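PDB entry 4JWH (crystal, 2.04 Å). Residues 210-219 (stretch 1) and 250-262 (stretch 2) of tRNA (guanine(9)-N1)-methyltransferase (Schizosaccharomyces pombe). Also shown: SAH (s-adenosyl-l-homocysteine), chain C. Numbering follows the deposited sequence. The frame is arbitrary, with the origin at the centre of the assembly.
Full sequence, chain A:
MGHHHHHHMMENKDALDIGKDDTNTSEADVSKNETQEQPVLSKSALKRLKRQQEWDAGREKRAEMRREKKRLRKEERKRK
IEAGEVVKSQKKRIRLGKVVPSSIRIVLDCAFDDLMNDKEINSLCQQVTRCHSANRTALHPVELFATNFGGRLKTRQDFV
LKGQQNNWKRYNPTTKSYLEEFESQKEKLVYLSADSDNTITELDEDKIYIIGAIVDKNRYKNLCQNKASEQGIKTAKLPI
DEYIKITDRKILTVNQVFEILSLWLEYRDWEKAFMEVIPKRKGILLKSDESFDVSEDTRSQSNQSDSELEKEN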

ATOM      1  N   ILE A 210       2.299  -3.840   4.674  1.00 15.48           N
ATOM      2  CA  ILE A 210       1.586  -4.449   3.551  1.00 15.68           C
ATOM      3  C   ILE A 210       0.247  -3.756   3.332  1.00 16.52           C
ATOM      4  O   ILE A 210      -0.499  -3.548   4.278  1.00 18.22           O
ATOM      5  CB  ILE A 210       1.334  -5.952   3.769  1.00 15.36           C
ATOM      6  CG1 ILE A 210       2.657  -6.686   4.089  1.00 13.83           C
ATOM      7  CG2 ILE A 210       0.688  -6.602   2.522  1.00 13.21           C
ATOM      8  CD1 ILE A 210       2.428  -7.990   4.862  1.00 12.27           C
ATOM      9  N   ILE A 211      -0.046  -3.423   2.076  1.00 17.42           N
ATOM     10  CA  ILE A 211      -1.381  -2.963   1.648  1.00 16.92           C
ATOM     11  C   ILE A 211      -2.021  -4.058   0.791  1.00 18.03           C
ATOM     12  O   ILE A 211      -1.378  -4.574  -0.145  1.00 17.56           O
ATOM     13  CB  ILE A 211      -1.296  -1.643   0.840  1.00 17.26           C
ATOM     14  CG1 ILE A 211      -0.500  -0.582   1.637  1.00 15.83           C
ATOM     15  CG2 ILE A 211      -2.709  -1.155   0.451  1.00 17.07           C
ATOM     16  CD1 ILE A 211      -0.107   0.664   0.851  1.00 13.14           C
ATOM     17  N   GLY A 212      -3.264  -4.440   1.113  1.00 16.93           N
ATOM     18  CA  GLY A 212      -4.033  -5.333   0.221  1.00 17.32           C
ATOM     19  C   GLY A 212      -4.315  -4.727  -1.147  1.00 17.95           C
ATOM     20  O   GLY A 212      -4.964  -3.686  -1.251  1.00 17.38           O
ATOM     21  N   ALA A 213      -3.838  -5.361  -2.215  1.00 18.33           N
ATOM     22  CA  ALA A 213      -4.071  -4.792  -3.548  1.00 19.60           C
ATOM     23  C   ALA A 213      -5.394  -5.348  -4.055  1.00 20.62           C
ATOM     24  O   ALA A 213      -5.437  -6.356  -4.772  1.00 20.04           O
ATOM     25  CB  ALA A 213      -2.919  -5.097  -4.523  1.00 19.35           C
ATOM     26  N   ILE A 214      -6.471  -4.684  -3.653  1.00 21.54           N
ATOM     27  CA  ILE A 214      -7.817  -5.095  -4.029  1.00 23.40           C
ATOM     28  C   ILE A 214      -8.800  -3.913  -4.022  1.00 24.59           C
ATOM     29  O   ILE A 214      -8.767  -3.054  -3.145  1.00 25.06           O
ATOM     30  CB  ILE A 214      -8.339  -6.262  -3.116  1.00 23.80           C
ATOM     31  CG1 ILE A 214      -9.691  -6.808  -3.643  1.00 25.11           C
ATOM     32  CG2 ILE A 214      -8.383  -5.844  -1.633  1.00 22.86           C
ATOM     33  CD1 ILE A 214     -10.203  -8.038  -2.933  1.00 25.92           C
ATOM     34  N   VAL A 215      -9.647  -3.873  -5.035  1.00 25.36           N
ATOM     35  CA  VAL A 215     -10.720  -2.910  -5.153  1.00 26.47           C
ATOM     36  C   VAL A 215     -12.035  -3.673  -5.017  1.00 27.73           C
ATOM     37  O   VAL A 215     -12.489  -4.324  -5.963  1.00 27.97           O
ATOM     38  CB  VAL A 215     -10.637  -2.194  -6.522  1.00 26.19           C
ATOM     39  CG1 VAL A 215     -11.866  -1.301  -6.787  1.00 27.10           C
ATOM     40  CG2 VAL A 215      -9.353  -1.382  -6.584  1.00 24.44           C
ATOM     41  N   ASP A 216     -12.600  -3.648  -3.816  1.00 28.64           N
ATOM     42  CA  ASP A 216     -13.780  -4.454  -3.519  1.00 30.59           C
ATOM     43  C   ASP A 216     -14.941  -3.638  -2.943  1.00 31.79           C
ATOM     44  O   ASP A 216     -16.034  -4.166  -2.795  1.00 31.98           O
ATOM     45  CB  ASP A 216     -13.360  -5.654  -2.634  1.00 29.54           C
ATOM     46  CG  ASP A 216     -13.084  -5.268  -1.191  1.00 28.95           C
ATOM     47  OD1 ASP A 216     -12.587  -4.155  -0.963  1.00 28.07           O
ATOM     48  OD2 ASP A 216     -13.353  -6.082  -0.275  1.00 27.45           O
ATOM     49  N   LYS A 217     -14.688  -2.371  -2.613  1.00 33.55           N
ATOM     50  CA  LYS A 217     -15.676  -1.515  -1.941  1.00 35.53           C
ATOM     51  C   LYS A 217     -15.916  -2.075  -0.539  1.00 36.20           C
ATOM     52  O   LYS A 217     -16.998  -1.899   0.036  1.00 36.02           O
ATOM     53  CB  LYS A 217     -17.023  -1.490  -2.668  1.00 36.20           C
ATOM     54  CG  LYS A 217     -17.117  -0.692  -3.942  1.00 38.73           C
ATOM     55  CD  LYS A 217     -18.622  -0.466  -4.240  1.00 42.06           C
ATOM     56  CE  LYS A 217     -18.865   0.666  -5.234  1.00 44.14           C
ATOM     57  NZ  LYS A 217     -20.237   1.244  -5.063  1.00 46.63           N
ATOM     58  N   ASN A 218     -14.905  -2.768  -0.009  1.00 36.34           N
ATOM     59  CA  ASN A 218     -15.006  -3.513   1.232  1.00 36.56           C
ATOM     60  C   ASN A 218     -16.130  -4.579   1.337  1.00 36.16           C
ATOM     61  O   ASN A 218     -16.551  -4.921   2.438  1.00 36.51           O
ATOM     62  CB  ASN A 218     -15.037  -2.568   2.439  1.00 36.39           C
ATOM     63  CG  ASN A 218     -14.557  -3.244   3.703  1.00 38.29           C
ATOM     64  OD1 ASN A 218     -13.579  -4.005   3.680  1.00 38.82           O
ATOM     65  ND2 ASN A 218     -15.238  -2.981   4.814  1.00 37.89           N
ATOM     66  N   ARG A 219     -16.594  -5.135   0.219  1.00 35.69           N
ATOM     67  CA  ARG A 219     -17.544  -6.249   0.338  1.00 34.93           C
ATOM     68  C   ARG A 219     -16.867  -7.475   0.955  1.00 33.79           C
ATOM     69  O   ARG A 219     -17.536  -8.322   1.549  1.00 33.52           O
ATOM     70  CB  ARG A 219     -18.213  -6.584  -0.984  1.00 35.09           C
ATOM     71  CG  ARG A 219     -17.382  -7.352  -1.955  1.00 36.53           C
ATOM     72  CD  ARG A 219     -18.249  -7.881  -3.091  1.00 38.30           C
ATOM     73  NE  ARG A 219     -17.403  -8.488  -4.116  1.00 40.01           N
ATOM     74  CZ  ARG A 219     -16.846  -7.813  -5.117  1.00 40.61           C
ATOM     75  NH1 ARG A 219     -17.075  -6.509  -5.242  1.00 40.61           N
ATOM     76  NH2 ARG A 219     -16.075  -8.442  -5.997  1.00 40.72           N
TER
HETATM   77  N   SAH C 401     -12.099  -5.717   2.317  1.00 20.00           N
HETATM   78  CA  SAH C 401     -10.740  -5.427   1.884  1.00 20.00           C
HETATM   79  CB  SAH C 401     -10.791  -4.033   1.205  1.00 20.00           C
HETATM   80  CG  SAH C 401      -9.613  -3.220   1.546  1.00 20.00           C
HETATM   81  SD  SAH C 401      -9.214  -1.656   0.869  1.00 20.00           S
HETATM   82  C   SAH C 401      -9.815  -5.739   3.052  1.00 20.00           C
HETATM   83  O   SAH C 401      -8.794  -5.182   3.322  1.00 20.00           O
HETATM   84  OXT SAH C 401     -10.069  -6.669   3.759  1.00 20.00           O
HETATM   85  C5' SAH C 401      -7.593  -1.945   0.283  1.00 20.00           C
HETATM   86  C4' SAH C 401      -6.448  -1.910   1.289  1.00 20.00           C
HETATM   87  O4' SAH C 401      -6.224  -0.641   1.820  1.00 20.00           O
HETATM   88  C3' SAH C 401      -6.552  -2.842   2.503  1.00 20.00           C
HETATM   89  O3' SAH C 401      -6.190  -4.160   2.207  1.00 20.00           O
HETATM   90  C2' SAH C 401      -5.665  -2.204   3.514  1.00 20.00           C
HETATM   91  O2' SAH C 401      -4.367  -2.656   3.298  1.00 20.00           O
HETATM   92  C1' SAH C 401      -5.824  -0.751   3.154  1.00 20.00           C
HETATM   93  N9  SAH C 401      -6.720  -0.017   4.064  1.00 20.00           N
HETATM   94  C8  SAH C 401      -7.835   0.575   3.741  1.00 20.00           C
HETATM   95  N7  SAH C 401      -8.375   1.209   4.748  1.00 20.00           N
HETATM   96  C5  SAH C 401      -7.569   1.056   5.752  1.00 20.00           C
HETATM   97  C6  SAH C 401      -7.522   1.471   7.156  1.00 20.00           C
HETATM   98  N6  SAH C 401      -8.487   2.192   7.665  1.00 20.00           N
HETATM   99  N1  SAH C 401      -6.495   1.093   7.877  1.00 20.00           N
HETATM  100  C2  SAH C 401      -5.518   0.366   7.367  1.00 20.00           C
HETATM  101  N3  SAH C 401      -5.496  -0.057   6.129  1.00 20.00           N
HETATM  102  C4  SAH C 401      -6.469   0.253   5.282  1.00 20.00           C
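Stretch 2, residues 250-262: KILTVNQVFEILS

Ile 251 to Thr 253 run extended, and the helix begins at Val 254 and stays helical through Ser 262, with backbone bonds running from Val 257 N to Thr 253 O (3.0 Å) through to Ser 262 N to Phe 258 O (3.0 Å). Thr 253 takes the N-cap position, its OG1 accepting from Gln 256 N at 3.1 Å. This helix lies against strand 210-212 of stretch 1 with the N-to-C directions at 159°, close to antiparallel, and the axes approach to 9.0 Å. The register agrees with that sense: Ala 213 CA is nearest Val 254 CA (6.3 Å), and Asn 218 CA is nearest Ile 251 CA (7.0 Å), so rising numbers in one stretch meet falling numbers in the other.

Along stretch 1, Ile 210 points away from the helix and makes no contact. Ile 211, the next residue in the extended strand (phi/psi -110/129), points toward it and has 106 Å² covered, the largest share of any residue here. With chi1 m and chi2 t, its CD1 reaches Val 257 CG1 at 3.9 Å, Phe 258 CB at 4.0 Å and Leu 261 CD1 at 4.1 Å, while its CG2 lies 4.0 Å from Val 254 CG1. The same CD1 lies at the edge of the Phe 258 ring, near its plane.

Gly 212 brings backbone to the contact: its O is 3.2 Å from Val 254 CG2. That methyl also lies 4.0 Å from Ala 213 CA and 3.9 Å from Ile 214 N, so one valine branch packs along three successive residues as the strand gives way to loop. The side chain of Ile 214 points away, but its carbonyl joins the helix start through water 1, which donates to Ile 214 O and accepts from Val 254 N, both at 3.1 Å. No direct hydrogen bond links the stretches.

From Asp 216 to Arg 219 the chain makes a type I' turn, with positive phi at Lys 217 (66°) and Asn 218 (55°) and a bond from Arg 219 N to Asp 216 O of 3.2 Å. Lys 217 points away. Asn 218 points toward stretch 2, its ND2 3.8 Å from Ile 251 CG1. SAH bridges this end as well: its N donates to Asn 218 OD1 at 2.6 Å, while Leu 252 N donates to its N7 at 3.1 Å. Arg 219 is out of reach. In all, 356 Å² is buried between the stretches, both sides summed.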

ATOM      1  N   LYS A 250     -13.937   5.267   6.084  1.00 37.63           N
ATOM      2  CA  LYS A 250     -13.215   4.355   6.967  1.00 36.94           C
ATOM      3  C   LYS A 250     -12.244   3.446   6.170  1.00 36.90           C
ATOM      4  O   LYS A 250     -11.068   3.264   6.540  1.00 36.24           O
ATOM      5  CB  LYS A 250     -14.211   3.513   7.778  1.00 37.52           C
ATOM      6  N   ILE A 251     -12.736   2.874   5.075  1.00 36.12           N
ATOM      7  CA  ILE A 251     -11.892   2.009   4.256  1.00 34.63           C
ATOM      8  C   ILE A 251     -11.424   2.775   3.009  1.00 33.46           C
ATOM      9  O   ILE A 251     -12.213   3.174   2.139  1.00 33.19           O
ATOM     10  CB  ILE A 251     -12.549   0.629   3.966  1.00 35.51           C
ATOM     11  CG1 ILE A 251     -12.757  -0.150   5.272  1.00 35.37           C
ATOM     12  CG2 ILE A 251     -11.647  -0.239   3.096  1.00 35.11           C
ATOM     13  CD1 ILE A 251     -13.901   0.331   6.178  1.00 36.73           C
ATOM     14  N   LEU A 252     -10.125   3.021   2.959  1.00 30.91           N
ATOM     15  CA  LEU A 252      -9.576   3.864   1.907  1.00 28.65           C
ATOM     16  C   LEU A 252      -9.085   2.999   0.745  1.00 26.35           C
ATOM     17  O   LEU A 252      -8.997   1.777   0.880  1.00 25.36           O
ATOM     18  CB  LEU A 252      -8.451   4.722   2.477  1.00 29.32           C
ATOM     19  CG  LEU A 252      -8.776   5.591   3.705  1.00 30.93           C
ATOM     20  CD1 LEU A 252      -7.522   6.255   4.219  1.00 31.45           C
ATOM     21  CD2 LEU A 252      -9.828   6.636   3.383  1.00 30.72           C
ATOM     22  N   THR A 253      -8.772   3.629  -0.383  1.00 23.96           N
ATOM     23  CA  THR A 253      -8.298   2.897  -1.544  1.00 22.91           C
ATOM     24  C   THR A 253      -6.805   2.558  -1.339  1.00 22.04           C
ATOM     25  O   THR A 253      -6.134   3.145  -0.468  1.00 20.74           O
ATOM     26  CB  THR A 253      -8.451   3.706  -2.850  1.00 23.17           C
ATOM     27  OG1 THR A 253      -7.547   4.818  -2.833  1.00 19.98           O
ATOM     28  CG2 THR A 253      -9.910   4.197  -3.064  1.00 23.66           C
ATOM     29  N   VAL A 254      -6.299   1.622  -2.144  1.00 21.22           N
ATOM     30  CA  VAL A 254      -4.875   1.260  -2.114  1.00 20.39           C
ATOM     31  C   VAL A 254      -3.993   2.516  -2.186  1.00 19.50           C
ATOM     32  O   VAL A 254      -3.124   2.721  -1.339  1.00 17.46           O
ATOM     33  CB  VAL A 254      -4.516   0.287  -3.252  1.00 21.31           C
ATOM     34  CG1 VAL A 254      -2.996   0.053  -3.305  1.00 20.53           C
ATOM     35  CG2 VAL A 254      -5.298  -1.043  -3.107  1.00 19.70           C
ATOM     36  N   ASN A 255      -4.246   3.380  -3.169  1.00 19.20           N
ATOM     37  CA  ASN A 255      -3.383   4.554  -3.340  1.00 19.78           C
ATOM     38  C   ASN A 255      -3.590   5.585  -2.244  1.00 18.73           C
ATOM     39  O   ASN A 255      -2.659   6.282  -1.896  1.00 19.06           O
ATOM     40  CB  ASN A 255      -3.542   5.238  -4.714  1.00 19.68           C
ATOM     41  CG  ASN A 255      -4.913   5.862  -4.888  1.00 21.37           C
ATOM     42  OD1 ASN A 255      -5.879   5.149  -5.079  1.00 26.61           O
ATOM     43  ND2 ASN A 255      -5.011   7.191  -4.723  1.00 20.24           N
ATOM     44  N   GLN A 256      -4.795   5.709  -1.714  1.00 17.77           N
ATOM     45  CA  GLN A 256      -5.006   6.656  -0.599  1.00 18.15           C
ATOM     46  C   GLN A 256      -4.174   6.251   0.624  1.00 17.99           C
ATOM     47  O   GLN A 256      -3.552   7.085   1.294  1.00 18.22           O
ATOM     48  CB  GLN A 256      -6.489   6.773  -0.231  1.00 17.46           C
ATOM     49  CG  GLN A 256      -7.285   7.651  -1.208  1.00 18.89           C
ATOM     50  CD  GLN A 256      -8.773   7.647  -0.908  1.00 24.05           C
ATOM     51  OE1 GLN A 256      -9.323   6.630  -0.484  1.00 22.96           O
ATOM     52  NE2 GLN A 256      -9.435   8.794  -1.128  1.00 24.22           N
ATOM     53  N   VAL A 257      -4.152   4.962   0.906  1.00 18.41           N
ATOM     54  CA  VAL A 257      -3.416   4.458   2.067  1.00 18.32           C
ATOM     55  C   VAL A 257      -1.933   4.670   1.816  1.00 18.39           C
ATOM     56  O   VAL A 257      -1.222   5.193   2.655  1.00 18.06           O
ATOM     57  CB  VAL A 257      -3.715   2.946   2.267  1.00 19.11           C
ATOM     58  CG1 VAL A 257      -2.737   2.330   3.270  1.00 16.97           C
ATOM     59  CG2 VAL A 257      -5.156   2.786   2.755  1.00 18.70           C
ATOM     60  N   PHE A 258      -1.468   4.293   0.630  1.00 18.85           N
ATOM     61  CA  PHE A 258      -0.053   4.525   0.285  1.00 18.46           C
ATOM     62  C   PHE A 258       0.343   5.990   0.458  1.00 19.15           C
ATOM     63  O   PHE A 258       1.365   6.308   1.087  1.00 19.08           O
ATOM     64  CB  PHE A 258       0.306   4.075  -1.135  1.00 17.68           C
ATOM     65  CG  PHE A 258       1.755   4.282  -1.446  1.00 18.41           C
ATOM     66  CD1 PHE A 258       2.679   3.299  -1.131  1.00 17.54           C
ATOM     67  CD2 PHE A 258       2.207   5.495  -1.951  1.00 17.98           C
ATOM     68  CE1 PHE A 258       4.064   3.505  -1.360  1.00 16.59           C
ATOM     69  CE2 PHE A 258       3.575   5.720  -2.160  1.00 17.46           C
ATOM     70  CZ  PHE A 258       4.495   4.706  -1.856  1.00 17.86           C
ATOM     71  N   GLU A 259      -0.450   6.883  -0.142  1.00 18.56           N
ATOM     72  CA  GLU A 259      -0.198   8.312  -0.079  1.00 18.74           C
ATOM     73  C   GLU A 259      -0.160   8.818   1.366  1.00 18.23           C
ATOM     74  O   GLU A 259       0.677   9.677   1.738  1.00 18.56           O
ATOM     75  CB  GLU A 259      -1.265   9.064  -0.894  1.00 19.00           C
ATOM     76  CG  GLU A 259      -1.169   8.861  -2.415  1.00 23.44           C
ATOM     77  CD  GLU A 259      -2.474   9.257  -3.117  1.00 29.71           C
ATOM     78  OE1 GLU A 259      -2.612   8.995  -4.317  1.00 27.52           O
ATOM     79  OE2 GLU A 259      -3.394   9.796  -2.434  1.00 33.00           O
ATOM     80  N   ILE A 260      -1.076   8.309   2.194  1.00 16.53           N
ATOM     81  CA  ILE A 260      -1.086   8.711   3.599  1.00 16.19           C
ATOM     82  C   ILE A 260       0.204   8.268   4.318  1.00 16.36           C
ATOM     83  O   ILE A 260       0.808   9.055   5.042  1.00 15.93           O
ATOM     84  CB  ILE A 260      -2.352   8.197   4.313  1.00 17.05           C
ATOM     85  CG1 ILE A 260      -3.591   9.033   3.890  1.00 15.23           C
ATOM     86  CG2 ILE A 260      -2.162   8.114   5.866  1.00 17.69           C
ATOM     87  CD1 ILE A 260      -4.859   8.208   4.145  1.00 15.78           C
ATOM     88  N   LEU A 261       0.623   7.021   4.109  1.00 16.04           N
ATOM     89  CA  LEU A 261       1.870   6.513   4.711  1.00 16.43           C
ATOM     90  C   LEU A 261       3.043   7.381   4.308  1.00 16.10           C
ATOM     91  O   LEU A 261       3.835   7.786   5.152  1.00 16.75           O
ATOM     92  CB  LEU A 261       2.138   5.065   4.310  1.00 16.65           C
ATOM     93  CG  LEU A 261       1.023   4.066   4.665  1.00 18.56           C
ATOM     94  CD1 LEU A 261       1.413   2.684   4.094  1.00 20.47           C
ATOM     95  CD2 LEU A 261       0.865   4.001   6.194  1.00 19.34           C
ATOM     96  N   SER A 262       3.137   7.676   3.024  1.00 16.54           N
ATOM     97  CA  SER A 262       4.240   8.423   2.462  1.00 17.39           C
ATOM     98  C   SER A 262       4.279   9.842   3.034  1.00 18.48           C
ATOM     99  O   SER A 262       5.354  10.369   3.387  1.00 17.46           O
ATOM    100  CB  SER A 262       4.094   8.423   0.930  1.00 18.49           C
ATOM    101  OG  SER A 262       5.174   9.085   0.294  1.00 18.55           O
TER
HETATM  102  O   HOH W   1      -8.574  -0.016  -3.460  1.00 34.82           O